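PDB 4HWV: pectate lyase/Amb allergen from Acidovorax citrulli, which probably cleaves pectate by calcium-dependent beta-elimination, as a secreted right-handed beta-helix enzyme of polysaccharide lyase family 1. Local coordinates for residues A12-I18 and K482-A487; I83-L89 and D175-G181. All coordinates share one frame; numbering follows the deposited sequence.

Contact 1: residues A12-I18 and K482-A487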
loop_
_atom_site.group_PDB
_atom_site.type_symbol
_atom_site.label_atom_id
_atom_site.label_comp_id
_atom_site.label_asym_id
_atom_site.label_seq_id
_atom_site.Cartn_x
_atom_site.Cartn_y
_atom_site.Cartn_z
ATOM N N ALA A 12 -8.951 13.527 24.526
ATOM C CA ALA A 12 -7.605 12.998 24.338
ATOM C C ALA A 12 -6.562 14.014 24.798
ATOM O O ALA A 12 -6.817 15.215 24.793
ATOM C CB ALA A 12 -7.386 12.625 22.892
ATOM N N ALA A 13 -5.397 13.522 25.197
ATOM C CA ALA A 13 -4.326 14.376 25.701
ATOM C C ALA A 13 -3.778 15.300 24.613
ATOM O O ALA A 13 -3.778 14.951 23.443
ATOM C CB ALA A 13 -3.204 13.519 26.281
ATOM N N PRO A 14 -3.294 16.486 25.000
ATOM C CA PRO A 14 -2.612 17.344 24.033
ATOM C C PRO A 14 -1.447 16.607 23.374
ATOM O O PRO A 14 -0.747 15.818 24.011
ATOM C CB PRO A 14 -2.082 18.487 24.907
ATOM C CG PRO A 14 -3.028 18.555 26.038
ATOM C CD PRO A 14 -3.393 17.120 26.327
ATOM N N ALA A 15 -1.238 16.871 22.095
ATOM C CA ALA A 15 -0.131 16.262 21.367
ATOM C C ALA A 15 1.193 16.495 22.094
ATOM O O ALA A 15 1.467 17.597 22.584
ATOM C CB ALA A 15 -0.068 16.833 19.978
ATOM N N GLY A 16 2.013 15.452 22.173
ATOM C CA GLY A 16 3.316 15.573 22.796
ATOM C C GLY A 16 3.326 15.463 24.303
ATOM O O GLY A 16 4.355 15.736 24.920
ATOM N N SER A 17 2.222 15.043 24.909
ATOM C CA SER A 17 2.132 15.048 26.364
ATOM C C SER A 17 1.871 13.696 27.025
ATOM O O SER A 17 2.018 13.590 28.241
ATOM C CB SER A 17 1.067 16.039 26.824
ATOM O OG SER A 17 -0.238 15.506 26.664
ATOM N N ILE A 18 1.489 12.659 26.277
ATOM C CA ILE A 18 1.212 11.381 26.928
ATOM C C ILE A 18 2.434 10.861 27.707
ATOM O O ILE A 18 3.582 11.122 27.339
ATOM C CB ILE A 18 0.736 10.308 25.904
ATOM C CG1 ILE A 18 0.043 9.139 26.600
ATOM C CG2 ILE A 18 1.887 9.818 25.016
ATOM C CD1 ILE A 18 -1.310 9.479 27.195
ATOM N N LYS A 482 -5.147 7.841 19.015
ATOM C CA LYS A 482 -6.288 7.859 19.921
ATOM C C LYS A 482 -5.957 8.546 21.253
ATOM O O LYS A 482 -6.758 9.304 21.791
ATOM C CB LYS A 482 -6.755 6.424 20.183
ATOM C CG LYS A 482 -7.174 5.655 18.954
ATOM C CD LYS A 482 -8.460 6.224 18.348
ATOM C CE LYS A 482 -8.894 5.416 17.141
ATOM N NZ LYS A 482 -10.096 5.986 16.506
ATOM N N LEU A 483 -4.767 8.292 21.783
ATOM C CA LEU A 483 -4.345 8.854 23.067
ATOM C C LEU A 483 -4.152 10.358 23.056
ATOM O O LEU A 483 -4.291 11.015 24.105
ATOM C CB LEU A 483 -3.036 8.208 23.518
ATOM C CG LEU A 483 -3.141 6.756 23.996
ATOM C CD1 LEU A 483 -1.750 6.203 24.237
ATOM C CD2 LEU A 483 -3.957 6.680 25.293
ATOM N N GLU A 484 -3.765 10.895 21.897
ATOM C CA GLU A 484 -3.502 12.324 21.771
ATOM C C GLU A 484 -4.305 12.928 20.638
ATOM O O GLU A 484 -4.620 12.249 19.651
ATOM C CB GLU A 484 -2.007 12.584 21.514
ATOM C CG GLU A 484 -1.096 12.216 22.668
ATOM C CD GLU A 484 0.345 12.687 22.477
ATOM O OE1 GLU A 484 0.718 13.135 21.363
ATOM O OE2 GLU A 484 1.102 12.623 23.460
ATOM N N GLY A 485 -4.610 14.214 20.774
ATOM C CA GLY A 485 -5.122 14.990 19.663
ATOM C C GLY A 485 -4.025 15.307 18.664
ATOM O O GLY A 485 -2.844 15.045 18.909
ATOM N N PRO A 486 -4.403 15.885 17.521
ATOM C CA PRO A 486 -3.404 16.201 16.498
ATOM C C PRO A 486 -2.470 17.311 16.960
ATOM O O PRO A 486 -2.842 18.155 17.783
ATOM C CB PRO A 486 -4.255 16.685 15.317
ATOM C CG PRO A 486 -5.494 17.182 15.943
ATOM C CD PRO A 486 -5.758 16.285 17.112
ATOM N N ALA A 487 -1.254 17.299 16.437
ATOM C CA ALA A 487 -0.286 18.341 16.751
ATOM C C ALA A 487 -0.789 19.662 16.200
ATOM O O ALA A 487 -1.428 19.687 15.151
ATOM C CB ALA A 487 1.055 17.999 16.152
HETATM O O HOH W 1 -3.198 18.346 20.527
#

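Contact 2: residues I83-L89 and D175-G181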
loop_
_atom_site.group_PDB
_atom_site.type_symbol
_atom_site.label_atom_id
_atom_site.label_comp_id
_atom_site.label_asym_id
_atom_site.label_seq_id
_atom_site.Cartn_x
_atom_site.Cartn_y
_atom_site.Cartn_z
ATOM N N ILE A 83 8.165 10.718 19.019
ATOM C CA ILE A 83 8.318 10.605 17.572
ATOM C C ILE A 83 7.481 11.683 16.883
ATOM O O ILE A 83 6.252 11.692 16.994
ATOM C CB ILE A 83 7.846 9.224 17.058
ATOM C CG1 ILE A 83 8.474 8.088 17.886
ATOM C CG2 ILE A 83 8.074 9.111 15.532
ATOM C CD1 ILE A 83 9.982 8.063 17.877
ATOM N N ARG A 84 8.157 12.601 16.197
ATOM C CA ARG A 84 7.497 13.653 15.435
ATOM C C ARG A 84 7.442 13.274 13.970
ATOM O O ARG A 84 8.466 13.253 13.289
ATOM C CB ARG A 84 8.200 15.010 15.592
ATOM C CG ARG A 84 7.405 16.147 14.952
ATOM C CD ARG A 84 8.085 17.517 14.958
ATOM N NE ARG A 84 8.389 18.054 16.278
ATOM C CZ ARG A 84 7.484 18.562 17.109
ATOM N NH1 ARG A 84 6.194 18.549 16.785
ATOM N NH2 ARG A 84 7.865 19.062 18.274
ATOM N N GLY A 85 6.243 12.989 13.485
ATOM C CA GLY A 85 6.072 12.644 12.082
ATOM C C GLY A 85 6.584 11.254 11.746
ATOM O O GLY A 85 6.484 10.313 12.557
ATOM N N THR A 86 7.115 11.118 10.536
ATOM C CA THR A 86 7.501 9.816 10.009
ATOM C C THR A 86 9.011 9.603 10.030
ATOM O O THR A 86 9.766 10.430 9.526
ATOM C CB THR A 86 7.040 9.665 8.560
ATOM O OG1 THR A 86 5.608 9.639 8.524
ATOM C CG2 THR A 86 7.617 8.382 7.942
ATOM N N ILE A 87 9.439 8.474 10.594
ATOM C CA ILE A 87 10.838 8.071 10.579
ATOM C C ILE A 87 10.993 6.837 9.693
ATOM O O ILE A 87 10.460 5.774 10.001
ATOM C CB ILE A 87 11.351 7.790 12.003
ATOM C CG1 ILE A 87 11.265 9.086 12.817
ATOM C CG2 ILE A 87 12.778 7.218 11.959
ATOM C CD1 ILE A 87 11.794 8.994 14.226
ATOM N N ASP A 88 11.719 7.000 8.596
ATOM C CA ASP A 88 12.026 5.908 7.687
ATOM C C ASP A 88 13.333 5.288 8.158
ATOM O O ASP A 88 14.379 5.943 8.188
ATOM C CB ASP A 88 12.204 6.483 6.277
ATOM C CG ASP A 88 12.365 5.411 5.201
ATOM O OD1 ASP A 88 12.381 4.206 5.529
ATOM O OD2 ASP A 88 12.503 5.797 4.024
ATOM N N LEU A 89 13.282 4.004 8.507
ATOM C CA LEU A 89 14.478 3.315 8.984
ATOM C C LEU A 89 15.364 2.762 7.874
ATOM O O LEU A 89 16.504 2.402 8.144
ATOM C CB LEU A 89 14.113 2.186 9.960
ATOM C CG LEU A 89 13.424 2.646 11.254
ATOM C CD1 LEU A 89 13.060 1.433 12.093
ATOM C CD2 LEU A 89 14.309 3.643 12.037
ATOM N N ASP A 175 -0.110 11.183 13.753
ATOM C CA ASP A 175 0.628 10.799 12.554
ATOM C C ASP A 175 2.078 10.401 12.812
ATOM O O ASP A 175 2.919 10.489 11.914
ATOM C CB ASP A 175 0.536 11.903 11.500
ATOM C CG ASP A 175 1.190 13.191 11.940
ATOM O OD1 ASP A 175 1.543 13.338 13.125
ATOM O OD2 ASP A 175 1.333 14.076 11.080
ATOM N N ALA A 176 2.383 9.947 14.022
ATOM C CA ALA A 176 3.733 9.458 14.293
ATOM C C ALA A 176 3.906 8.097 13.630
ATOM O O ALA A 176 3.074 7.203 13.826
ATOM C CB ALA A 176 3.956 9.338 15.781
ATOM N N LYS A 177 4.974 7.934 12.852
ATOM C CA LYS A 177 5.197 6.672 12.147
ATOM C C LYS A 177 6.649 6.239 12.205
ATOM O O LYS A 177 7.565 7.077 12.172
ATOM C CB LYS A 177 4.815 6.781 10.671
ATOM C CG LYS A 177 3.372 7.166 10.389
ATOM C CD LYS A 177 3.025 6.924 8.911
ATOM C CE LYS A 177 1.543 7.002 8.648
ATOM N NZ LYS A 177 1.277 6.452 7.281
ATOM N N ILE A 178 6.865 4.924 12.261
ATOM C CA ILE A 178 8.203 4.357 12.065
ATOM C C ILE A 178 8.062 3.304 10.972
ATOM O O ILE A 178 7.244 2.375 11.092
ATOM C CB ILE A 178 8.738 3.742 13.370
ATOM C CG1 ILE A 178 8.912 4.846 14.425
ATOM C CG2 ILE A 178 10.061 3.017 13.103
ATOM C CD1 ILE A 178 9.408 4.341 15.774
ATOM N N LEU A 179 8.806 3.489 9.885
ATOM C CA LEU A 179 8.675 2.633 8.699
ATOM C C LEU A 179 9.916 1.820 8.414
ATOM O O LEU A 179 11.029 2.273 8.624
ATOM C CB LEU A 179 8.457 3.474 7.442
ATOM C CG LEU A 179 7.475 4.640 7.481
ATOM C CD1 LEU A 179 7.522 5.371 6.143
ATOM C CD2 LEU A 179 6.061 4.170 7.788
ATOM N N HIS A 180 9.705 0.624 7.875
ATOM C CA HIS A 180 10.743 -0.087 7.137
ATOM C C HIS A 180 11.877 -0.650 7.983
ATOM O O HIS A 180 12.969 -0.916 7.463
ATOM C CB HIS A 180 11.317 0.807 6.025
ATOM C CG HIS A 180 10.274 1.363 5.109
ATOM N ND1 HIS A 180 10.361 2.623 4.560
ATOM C CD2 HIS A 180 9.099 0.841 4.682
ATOM C CE1 HIS A 180 9.289 2.852 3.817
ATOM N NE2 HIS A 180 8.506 1.783 3.872
ATOM N N GLY A 181 11.634 -0.865 9.271
ATOM C CA GLY A 181 12.657 -1.500 10.080
ATOM C C GLY A 181 12.129 -2.181 11.311
ATOM O O GLY A 181 10.928 -2.405 11.466
HETATM O O HOH W 2 3.708 13.246 14.774
HETATM O O HOH W 3 3.827 11.424 9.566
#

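Contact 1: residues A12-I18 and K482-A487
The carboxylate of Glu484 reaches into the type II turn formed by Pro14 to Ser17 and collects three successive backbone N-H groups. Gly16 N lies 2.8 Å from Glu484 OE1 and meets it from above the carboxylate plane, 46° out of it. The other oxygen takes two donors: Ile18 N bonds to Glu484 OE2 at 2.8 Å, almost straight at 170°, while the bond from Ser17 N is weak. CG stands beside the backbone N of Glu484 (chi1 -66°) and the chain runs on extended, which carries the acid past Ala13 to the turn. Glu484 OE1 also accepts from Gly173 N. Ser17 OG braces the turn by donating to Pro14 O at 2.7 Å, beside a weak backbone bond from Ser17 N.

Behind the carboxylate the two backbones form a single bridge. Ala13 N donates to Leu483 O at 2.9 Å, and Gly485 N donates to Ala13 O at the same 2.9 Å. A water then joins Ala15 N to Pro486 O, whereas Gly485 O is buried without a polar partner. Apolar packing is slight, Ile18 CG1 meeting Leu483 CD1 at 4.2 Å. A buried acid ringed by N-H donors is probably stabilised as the anion, tying the two terminal regions together by polar bonds.

Contact 2: residues I83-L89 and D175-G181
Ile83 packs its CB against the CB of Ala176 at 4.1 Å, where two neighbouring coils of the right-handed parallel beta-helix meet. The segments hold equivalent rungs: strands 86-88 and 177-179 run parallel, 14° apart, and strand 201-203 continues the ladder beyond 177-179. Gly85, at positive phi, starts the ladder by accepting Lys177 N on its O, the donor standing above the carbonyl plane. Its own N-H reaches Asp175 OD1 through a water.

Thr86 lies alongside Lys177, pointing the same way. With OG1 beside the backbone N (chi1 -66°), CG2 falls anti to it and touches Leu179 CD1 at 3.5 Å, while OG1 shares a second water with Asp175 O. The Lys177 amine goes on to a salt bridge with Glu203. Ile87 turns to the other face together with Ile178, and its backbone makes two hydrogen bonds, N donating to Lys177 O and O accepting from Leu179 N, both 2.8 Å. Asp88, whose OD1 also accepts from Asn90 N, returns to the Thr86 face, and Ser360 of the second subunit packs on both residues there. Leu89 N closes the ladder on Leu179 O at 2.8 Å, and Leu89 CD1 sits 3.5 Å from Ile178 CG2.

Past the strand, His180 ND1 donates to Asp88 OD1 at 2.7 Å: the oxygen lies near the imidazole plane, but the N-H comes in 54° out of the carboxylate plane.

Contact 2 belongs to the body of the beta-helix, its centre about 16 Å from the centre of the chain, whereas contact 1 lies farther out, its centre about 25 Å from that point, where irregular segments near the two chain ends come together. The two contact centres are about 17 Å apart and their nearest atoms about 5 Å, without touching; residues 83-89 and 175-181 fall within the sequence that contact 1 brackets. Ordered parallel rungs and aliphatic packing dominate the inner contact, and its only direct side-chain hydrogen bond between the segments, Asp88 with His180, lies where the strands end. Contact 1 has one backbone bridge and relies on a single carboxylate. Gly173, just before residues 175-181, bonds to that carboxylate and so links the two regions.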